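ThermoDBP-single stranded DNA binding protein (Thermoproteus tenax, PDB 3TEK) binds single-stranded DNA and apparently replaces the canonical single-stranded DNA-binding protein in the Thermoproteales. Local coordinates at residues K24-R29 and G62-Q67; P106-E111 and T138-W143. All coordinates share one frame; numbering follows the deposited sequence.

Overall arrangement
Both contacts lay a helix against the same four-stranded antiparallel sheet, but on different strands and with different helices, their centres about 28 Å apart on opposite sides of the chain's centre. Contact 1 sets helix 52-68 against the inner strand 23-31 and is buried; contact 2 brings the end of helix 83-108 and the turn after it to the outermost strand 131-142, at the surface. Branched aliphatic side chains, a serine and the stem of a glutamine pack in contact 1, whose serine hydroxyl and glutamine NE2 bond outside the two segments. Contact 2 is aromatic: two tyrosines overlap beside two leucines, and a water links a tyrosine hydroxyl to the strand backbone.

Contact 1: K24-R29 and G62-Q67; sequences KLVLIR and GSLREQ
Segment 62-67 of helix 52-68 crosses segment 24-29 of strand 23-31 at 124°, and their short axes come no closer than 9.6 Å, a spacing bridged by Val26 and Ile28 from the strand and by Ser63, Leu64 and Gln67 from the helix. Most of the contact is apolar. Val26 points at the helix with CG1 anti to its backbone N (chi1 -173°), which splits its two methyls between different partners. CG1 lies 4.0 Å from Ser63 CB and also reaches the CG methylene of Gln67, one helical turn on. CG2, beside the backbone N, meets the end of Leu64, with 4.2 Å between Val26 CG2 and Leu64 CD2. Ile28 approaches the helix with its extended CG1-CD1 arm, and Ile28 CD1 stops 3.6 Å from Ser63 OG. Its CG1 and CG2 lie near the same oxygen, so the serine side chain is packed against the isoleucine branches as well as Val26 CG1.

Ser63 OG and Gln67 NE2 both bond to residues outside the two segments. Ser63 OG, turned beside its own backbone N (chi1 -57°), hydrogen-bonds to Ala59 O one turn earlier in the helix, which allows a buried hydroxyl to sit among methyl groups. Gln67 contributes its aliphatic stem here, while its NE2 hydrogen-bonds to Ser15 OG.

This helix-on-sheet layer extends on both flanks. Ser63 and Gln67 also touch strand 13-20, and Leu64 reaches Leu124 of strand 116-124 and Ile75 and Phe76 of helix 71-79. Strand 23-31 itself runs between strands 13-20 and 116-124, with Val26 bonded through its backbone to Leu124 and Ile28 to Leu122.

Contact 2: P106-E111 and T138-W143; sequences PRYNLE and TQLIYW
The C-terminal end of helix 83-108 packs on the outermost strand, 131-142, of the four-stranded antiparallel sheet in this alpha/beta fold. Helical geometry ends after Tyr108: Asn109 takes positive phi (55°), and the turn carries Leu110 alongside the tyrosine, so both side chains meet the strand.

Packing is tightest around Tyr108. The two tyrosine rings cross obliquely with their planes at 35° and centroids 4.6 Å apart. Tyr142 CE2 lies over one face of the Tyr108 ring, toward its rim, 3.3 Å from Tyr108 CD1; Arg107 CG covers the opposite face. In return, Tyr108 CB sits over the Tyr142 ring in a CH-pi contact, 4.0 Å from its centroid. Tyr142 adopts the crowded rotamer, CG between its backbone N and carbonyl carbon (chi1 64°), which brings the ring across Tyr108. Leu140 and Tyr108 slide past each other in opposite directions, Leu140 CD2 coming within 3.6 Å of Tyr108 CD2, and Leu140 continues inward to Trp99, Phe116 and Ile118.

Leu110 fits more loosely. Its CD1 meets Leu140 CD2 tip to tip at 4.0 Å, while its CD2 approaches the Tyr142 ring obliquely near CD1.

In this surface contact the phenol end of Tyr108 meets the strand backbone through a water rather than directly: the water lies 3.0 Å from Tyr108 OH and accepts the backbone N-H of Leu140, with 3.1 Å between that N and the water oxygen.

Contact 1: K24-R29 and G62-Q67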
ATOM      1  N   LYS A  24      -6.281  -0.192  19.788  1.00 49.60           N
ATOM      2  CA  LYS A  24      -4.964  -0.196  19.214  1.00 49.48           C
ATOM      3  C   LYS A  24      -5.123  -0.161  17.695  1.00 47.81           C
ATOM      4  O   LYS A  24      -5.881  -0.934  17.138  1.00 48.60           O
ATOM      5  CB  LYS A  24      -4.228  -1.456  19.615  1.00 52.23           C
ATOM      6  CG  LYS A  24      -3.982  -1.568  21.083  1.00 56.41           C
ATOM      7  CD  LYS A  24      -2.757  -0.774  21.492  1.00 60.22           C
ATOM      8  CE  LYS A  24      -2.267  -1.179  22.906  1.00 62.77           C
ATOM      9  NZ  LYS A  24      -2.869  -0.302  23.937  1.00 65.33           N
ATOM     10  N   LEU A  25      -4.416   0.739  17.033  1.00 45.00           N
ATOM     11  CA  LEU A  25      -4.375   0.763  15.574  1.00 43.99           C
ATOM     12  C   LEU A  25      -2.961   0.430  15.114  1.00 42.34           C
ATOM     13  O   LEU A  25      -2.014   0.510  15.895  1.00 42.58           O
ATOM     14  CB  LEU A  25      -4.836   2.114  15.030  1.00 44.48           C
ATOM     15  CG  LEU A  25      -6.270   2.453  15.481  1.00 46.49           C
ATOM     16  CD1 LEU A  25      -6.222   3.520  16.505  1.00 47.46           C
ATOM     17  CD2 LEU A  25      -7.114   2.936  14.312  1.00 48.76           C
ATOM     18  N   VAL A  26      -2.839   0.084  13.840  1.00 40.60           N
ATOM     19  CA  VAL A  26      -1.559  -0.283  13.269  1.00 39.57           C
ATOM     20  C   VAL A  26      -1.151   0.766  12.258  1.00 39.01           C
ATOM     21  O   VAL A  26      -1.818   0.949  11.232  1.00 40.18           O
ATOM     22  CB  VAL A  26      -1.598  -1.677  12.617  1.00 40.03           C
ATOM     23  CG1 VAL A  26      -0.181  -2.098  12.174  1.00 39.21           C
ATOM     24  CG2 VAL A  26      -2.187  -2.735  13.601  1.00 41.35           C
ATOM     25  N   LEU A  27      -0.066   1.475  12.574  1.00 39.58           N
ATOM     26  CA  LEU A  27       0.589   2.357  11.599  1.00 40.69           C
ATOM     27  C   LEU A  27       1.503   1.525  10.705  1.00 41.28           C
ATOM     28  O   LEU A  27       2.392   0.848  11.202  1.00 41.40           O
ATOM     29  CB  LEU A  27       1.383   3.443  12.312  1.00 42.05           C
ATOM     30  CG  LEU A  27       2.166   4.447  11.471  1.00 44.31           C
ATOM     31  CD1 LEU A  27       1.287   5.153  10.449  1.00 45.22           C
ATOM     32  CD2 LEU A  27       2.808   5.455  12.380  1.00 46.62           C
ATOM     33  N   ILE A  28       1.271   1.560   9.394  1.00 41.71           N
ATOM     34  CA  ILE A  28       2.055   0.768   8.476  1.00 43.00           C
ATOM     35  C   ILE A  28       2.803   1.680   7.501  1.00 46.98           C
ATOM     36  O   ILE A  28       2.210   2.537   6.841  1.00 48.27           O
ATOM     37  CB  ILE A  28       1.195  -0.192   7.686  1.00 42.99           C
ATOM     38  CG1 ILE A  28       0.399  -1.109   8.624  1.00 41.62           C
ATOM     39  CG2 ILE A  28       2.053  -1.014   6.727  1.00 43.93           C
ATOM     40  CD1 ILE A  28      -0.440  -2.078   7.885  1.00 43.21           C
ATOM     41  N   ARG A  29       4.114   1.475   7.427  1.00 48.50           N
ATOM     42  CA  ARG A  29       4.957   2.131   6.454  1.00 52.45           C
ATOM     43  C   ARG A  29       5.234   1.112   5.374  1.00 50.38           C
ATOM     44  O   ARG A  29       5.820   0.069   5.647  1.00 50.40           O
ATOM     45  CB  ARG A  29       6.266   2.601   7.089  1.00 58.11           C
ATOM     46  CG  ARG A  29       6.062   3.676   8.150  1.00 66.60           C
ATOM     47  CD  ARG A  29       7.311   3.986   8.957  1.00 74.24           C
ATOM     48  NE  ARG A  29       6.941   4.793  10.125  1.00 80.99           N
ATOM     49  CZ  ARG A  29       7.115   4.465  11.409  1.00 85.36           C
ATOM     50  NH1 ARG A  29       7.713   3.330  11.768  1.00 89.34           N
ATOM     51  NH2 ARG A  29       6.709   5.312  12.355  1.00 85.02           N
ATOM     52  N   GLY A  62       1.244  -9.268   7.413  1.00 46.86           N
ATOM     53  CA  GLY A  62       2.563  -9.218   8.034  1.00 49.33           C
ATOM     54  C   GLY A  62       2.618  -8.271   9.222  1.00 48.69           C
ATOM     55  O   GLY A  62       3.138  -8.631  10.264  1.00 47.96           O
ATOM     56  N   SER A  63       2.070  -7.064   9.068  1.00 46.06           N
ATOM     57  CA  SER A  63       2.033  -6.111  10.185  1.00 44.99           C
ATOM     58  C   SER A  63       1.166  -6.631  11.355  1.00 45.02           C
ATOM     59  O   SER A  63       1.508  -6.429  12.511  1.00 45.42           O
ATOM     60  CB  SER A  63       1.556  -4.739   9.737  1.00 44.88           C
ATOM     61  OG  SER A  63       2.383  -4.226   8.687  1.00 46.90           O
ATOM     62  N   LEU A  64       0.060  -7.295  11.057  1.00 43.69           N
ATOM     63  CA  LEU A  64      -0.777  -7.811  12.118  1.00 44.92           C
ATOM     64  C   LEU A  64      -0.065  -8.894  12.948  1.00 46.50           C
ATOM     65  O   LEU A  64      -0.162  -8.909  14.167  1.00 45.72           O
ATOM     66  CB  LEU A  64      -2.116  -8.312  11.568  1.00 44.30           C
ATOM     67  CG  LEU A  64      -3.115  -7.204  11.185  1.00 42.93           C
ATOM     68  CD1 LEU A  64      -4.187  -7.752  10.316  1.00 43.31           C
ATOM     69  CD2 LEU A  64      -3.724  -6.492  12.409  1.00 42.53           C
ATOM     70  N   ARG A  65       0.636  -9.776  12.261  1.00 47.13           N
ATOM     71  CA  ARG A  65       1.479 -10.775  12.903  1.00 53.35           C
ATOM     72  C   ARG A  65       2.571 -10.146  13.755  1.00 54.52           C
ATOM     73  O   ARG A  65       2.794 -10.589  14.873  1.00 50.04           O
ATOM     74  CB  ARG A  65       2.136 -11.683  11.861  1.00 55.96           C
ATOM     75  CG  ARG A  65       1.176 -12.605  11.187  1.00 60.37           C
ATOM     76  CD  ARG A  65       1.894 -13.676  10.334  1.00 68.39           C
ATOM     77  NE  ARG A  65       1.114 -13.951   9.124  1.00 73.82           N
ATOM     78  CZ  ARG A  65       1.381 -13.483   7.903  1.00 76.40           C
ATOM     79  NH1 ARG A  65       2.465 -12.738   7.673  1.00 76.46           N
ATOM     80  NH2 ARG A  65       0.570 -13.802   6.896  1.00 78.92           N
ATOM     81  N   GLU A  66       3.253  -9.137  13.199  1.00 54.89           N
ATOM     82  CA  GLU A  66       4.309  -8.393  13.919  1.00 56.82           C
ATOM     83  C   GLU A  66       3.785  -7.841  15.230  1.00 56.27           C
ATOM     84  O   GLU A  66       4.330  -8.105  16.316  1.00 54.83           O
ATOM     85  CB  GLU A  66       4.796  -7.212  13.086  1.00 61.84           C
ATOM     86  CG  GLU A  66       5.926  -7.515  12.163  1.00 70.54           C
ATOM     87  CD  GLU A  66       7.275  -7.452  12.878  1.00 77.72           C
ATOM     88  OE1 GLU A  66       7.547  -6.434  13.570  1.00 79.81           O
ATOM     89  OE2 GLU A  66       8.055  -8.422  12.739  1.00 81.16           O
ATOM     90  N   GLN A  67       2.696  -7.089  15.129  1.00 51.75           N
ATOM     91  CA  GLN A  67       2.187  -6.375  16.290  1.00 51.36           C
ATOM     92  C   GLN A  67       1.398  -7.212  17.311  1.00 49.70           C
ATOM     93  O   GLN A  67       1.497  -6.943  18.506  1.00 50.58           O
ATOM     94  CB  GLN A  67       1.372  -5.154  15.842  1.00 49.83           C
ATOM     95  CG  GLN A  67       2.218  -4.155  15.049  1.00 50.80           C
ATOM     96  CD  GLN A  67       3.546  -3.839  15.720  1.00 51.12           C
ATOM     97  OE1 GLN A  67       3.635  -3.740  16.949  1.00 51.92           O
ATOM     98  NE2 GLN A  67       4.585  -3.668  14.911  1.00 50.95           N
TER

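Contact 2: P106-E111 and T138-W143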
ATOM      1  N   PRO A 106       2.946  13.936 -14.405  1.00 52.84           N
ATOM      2  CA  PRO A 106       3.285  15.245 -14.968  1.00 54.39           C
ATOM      3  C   PRO A 106       4.365  15.961 -14.158  1.00 55.66           C
ATOM      4  O   PRO A 106       5.181  16.662 -14.734  1.00 52.41           O
ATOM      5  CB  PRO A 106       1.951  16.021 -14.902  1.00 57.18           C
ATOM      6  CG  PRO A 106       0.905  14.982 -14.815  1.00 56.43           C
ATOM      7  CD  PRO A 106       1.521  13.856 -14.041  1.00 53.24           C
ATOM      8  N   ARG A 107       4.366  15.786 -12.831  1.00 51.56           N
ATOM      9  CA  ARG A 107       5.367  16.435 -11.998  1.00 53.58           C
ATOM     10  C   ARG A 107       6.786  16.051 -12.380  1.00 53.96           C
ATOM     11  O   ARG A 107       7.674  16.894 -12.421  1.00 54.45           O
ATOM     12  CB  ARG A 107       5.156  16.112 -10.514  1.00 52.99           C
ATOM     13  CG  ARG A 107       6.285  16.538  -9.573  1.00 54.29           C
ATOM     14  CD  ARG A 107       6.488  18.044  -9.551  1.00 58.12           C
ATOM     15  NE  ARG A 107       7.555  18.467  -8.629  1.00 60.73           N
ATOM     16  CZ  ARG A 107       8.859  18.548  -8.924  1.00 63.64           C
ATOM     17  NH1 ARG A 107       9.322  18.228 -10.138  1.00 65.37           N
ATOM     18  NH2 ARG A 107       9.721  18.957  -7.996  1.00 64.95           N
ATOM     19  N   TYR A 108       6.995  14.778 -12.649  1.00 54.64           N
ATOM     20  CA  TYR A 108       8.340  14.277 -12.853  1.00 57.52           C
ATOM     21  C   TYR A 108       8.628  13.933 -14.298  1.00 59.75           C
ATOM     22  O   TYR A 108       9.692  13.408 -14.589  1.00 61.39           O
ATOM     23  CB  TYR A 108       8.586  13.068 -11.973  1.00 56.51           C
ATOM     24  CG  TYR A 108       8.522  13.390 -10.499  1.00 58.07           C
ATOM     25  CD1 TYR A 108       9.410  14.302  -9.931  1.00 60.26           C
ATOM     26  CD2 TYR A 108       7.576  12.798  -9.678  1.00 58.81           C
ATOM     27  CE1 TYR A 108       9.364  14.606  -8.586  1.00 60.34           C
ATOM     28  CE2 TYR A 108       7.515  13.096  -8.313  1.00 59.33           C
ATOM     29  CZ  TYR A 108       8.408  14.005  -7.780  1.00 60.50           C
ATOM     30  OH  TYR A 108       8.372  14.284  -6.433  1.00 58.98           O
ATOM     31  N   ASN A 109       7.693  14.248 -15.187  1.00 61.47           N
ATOM     32  CA  ASN A 109       7.812  13.936 -16.621  1.00 65.42           C
ATOM     33  C   ASN A 109       8.072  12.454 -16.867  1.00 64.36           C
ATOM     34  O   ASN A 109       8.935  12.096 -17.673  1.00 60.93           O
ATOM     35  CB  ASN A 109       8.904  14.777 -17.284  1.00 67.81           C
ATOM     36  CG  ASN A 109       8.638  16.253 -17.156  1.00 72.14           C
ATOM     37  OD1 ASN A 109       7.735  16.790 -17.797  1.00 76.21           O
ATOM     38  ND2 ASN A 109       9.412  16.924 -16.314  1.00 75.29           N
ATOM     39  N   LEU A 110       7.308  11.602 -16.175  1.00 60.52           N
ATOM     40  CA  LEU A 110       7.487  10.156 -16.303  1.00 59.63           C
ATOM     41  C   LEU A 110       6.950   9.718 -17.654  1.00 62.16           C
ATOM     42  O   LEU A 110       6.004  10.321 -18.173  1.00 62.59           O
ATOM     43  CB  LEU A 110       6.772   9.386 -15.174  1.00 57.34           C
ATOM     44  CG  LEU A 110       7.184   9.749 -13.761  1.00 55.39           C
ATOM     45  CD1 LEU A 110       6.380   8.922 -12.748  1.00 53.88           C
ATOM     46  CD2 LEU A 110       8.676   9.552 -13.591  1.00 54.62           C
ATOM     47  N   GLU A 111       7.544   8.664 -18.202  1.00 62.05           N
ATOM     48  CA  GLU A 111       7.115   8.098 -19.479  1.00 64.92           C
ATOM     49  C   GLU A 111       6.762   6.608 -19.333  1.00 65.93           C
ATOM     50  O   GLU A 111       7.169   5.942 -18.366  1.00 62.23           O
ATOM     51  CB  GLU A 111       8.209   8.315 -20.525  1.00 69.59           C
ATOM     52  CG  GLU A 111       8.618   9.801 -20.639  1.00 75.01           C
ATOM     53  CD  GLU A 111       9.425  10.134 -21.890  1.00 80.48           C
ATOM     54  OE1 GLU A 111      10.514   9.546 -22.073  1.00 84.19           O
ATOM     55  OE2 GLU A 111       8.977  11.004 -22.673  1.00 79.84           O
ATOM     56  N   THR A 138       3.114  10.318   1.254  1.00 51.13           N
ATOM     57  CA  THR A 138       3.371   9.522   0.069  1.00 51.50           C
ATOM     58  C   THR A 138       4.569  10.096  -0.677  1.00 53.35           C
ATOM     59  O   THR A 138       4.614  11.293  -0.906  1.00 55.22           O
ATOM     60  CB  THR A 138       2.148   9.508  -0.852  1.00 50.47           C
ATOM     61  OG1 THR A 138       1.024   8.997  -0.125  1.00 51.03           O
ATOM     62  CG2 THR A 138       2.393   8.624  -2.070  1.00 49.72           C
ATOM     63  N   GLN A 139       5.536   9.263  -1.056  1.00 56.46           N
ATOM     64  CA  GLN A 139       6.687   9.738  -1.851  1.00 58.05           C
ATOM     65  C   GLN A 139       7.082   8.780  -2.942  1.00 56.81           C
ATOM     66  O   GLN A 139       6.884   7.575  -2.832  1.00 55.05           O
ATOM     67  CB  GLN A 139       7.887   9.993  -0.956  1.00 64.27           C
ATOM     68  CG  GLN A 139       7.844  11.378  -0.308  1.00 72.55           C
ATOM     69  CD  GLN A 139       8.322  11.356   1.102  1.00 79.83           C
ATOM     70  OE1 GLN A 139       9.386  10.805   1.385  1.00 89.63           O
ATOM     71  NE2 GLN A 139       7.533  11.944   2.016  1.00 83.75           N
ATOM     72  N   LEU A 140       7.623   9.355  -4.007  1.00 54.01           N
ATOM     73  CA  LEU A 140       8.064   8.615  -5.165  1.00 53.19           C
ATOM     74  C   LEU A 140       9.556   8.752  -5.331  1.00 53.92           C
ATOM     75  O   LEU A 140      10.119   9.863  -5.277  1.00 56.69           O
ATOM     76  CB  LEU A 140       7.409   9.170  -6.418  1.00 54.90           C
ATOM     77  CG  LEU A 140       7.626   8.351  -7.679  1.00 54.50           C
ATOM     78  CD1 LEU A 140       6.619   7.221  -7.725  1.00 54.52           C
ATOM     79  CD2 LEU A 140       7.554   9.256  -8.932  1.00 57.69           C
ATOM     80  N   ILE A 141      10.206   7.623  -5.538  1.00 53.20           N
ATOM     81  CA  ILE A 141      11.549   7.625  -6.058  1.00 53.67           C
ATOM     82  C   ILE A 141      11.445   7.005  -7.439  1.00 51.47           C
ATOM     83  O   ILE A 141      10.765   5.991  -7.609  1.00 47.85           O
ATOM     84  CB  ILE A 141      12.512   6.830  -5.185  1.00 57.87           C
ATOM     85  CG1 ILE A 141      12.744   7.571  -3.867  1.00 60.20           C
ATOM     86  CG2 ILE A 141      13.879   6.658  -5.921  1.00 56.08           C
ATOM     87  CD1 ILE A 141      13.703   8.799  -4.026  1.00 63.57           C
ATOM     88  N   TYR A 142      12.089   7.633  -8.419  1.00 48.67           N
ATOM     89  CA  TYR A 142      11.932   7.231  -9.824  1.00 49.64           C
ATOM     90  C   TYR A 142      13.285   7.219 -10.532  1.00 49.51           C
ATOM     91  O   TYR A 142      14.237   7.808 -10.054  1.00 52.19           O
ATOM     92  CB  TYR A 142      10.937   8.149 -10.546  1.00 49.29           C
ATOM     93  CG  TYR A 142      11.363   9.593 -10.659  1.00 50.81           C
ATOM     94  CD1 TYR A 142      11.954  10.077 -11.827  1.00 51.43           C
ATOM     95  CD2 TYR A 142      11.173  10.484  -9.607  1.00 52.33           C
ATOM     96  CE1 TYR A 142      12.343  11.412 -11.931  1.00 55.01           C
ATOM     97  CE2 TYR A 142      11.562  11.833  -9.709  1.00 54.97           C
ATOM     98  CZ  TYR A 142      12.145  12.281 -10.873  1.00 56.65           C
ATOM     99  OH  TYR A 142      12.527  13.592 -10.989  1.00 61.66           O
ATOM    100  N   TRP A 143      13.361   6.526 -11.656  1.00 50.74           N
ATOM    101  CA  TRP A 143      14.626   6.351 -12.364  1.00 50.26           C
ATOM    102  C   TRP A 143      14.664   7.258 -13.606  1.00 51.37           C
ATOM    103  O   TRP A 143      13.710   7.318 -14.353  1.00 50.57           O
ATOM    104  CB  TRP A 143      14.823   4.893 -12.725  1.00 51.23           C
ATOM    105  CG  TRP A 143      15.478   4.066 -11.613  1.00 54.82           C
ATOM    106  CD1 TRP A 143      16.753   3.568 -11.608  1.00 55.50           C
ATOM    107  CD2 TRP A 143      14.884   3.639 -10.379  1.00 55.23           C
ATOM    108  NE1 TRP A 143      16.994   2.862 -10.446  1.00 58.24           N
ATOM    109  CE2 TRP A 143      15.865   2.892  -9.674  1.00 59.40           C
ATOM    110  CE3 TRP A 143      13.625   3.797  -9.812  1.00 56.83           C
ATOM    111  CZ2 TRP A 143      15.623   2.329  -8.415  1.00 60.90           C
ATOM    112  CZ3 TRP A 143      13.384   3.233  -8.554  1.00 60.12           C
ATOM    113  CH2 TRP A 143      14.385   2.499  -7.879  1.00 59.10           C
TER
HETATM  114  O   HOH W   1       7.006  12.326  -4.541  1.00 53.41           O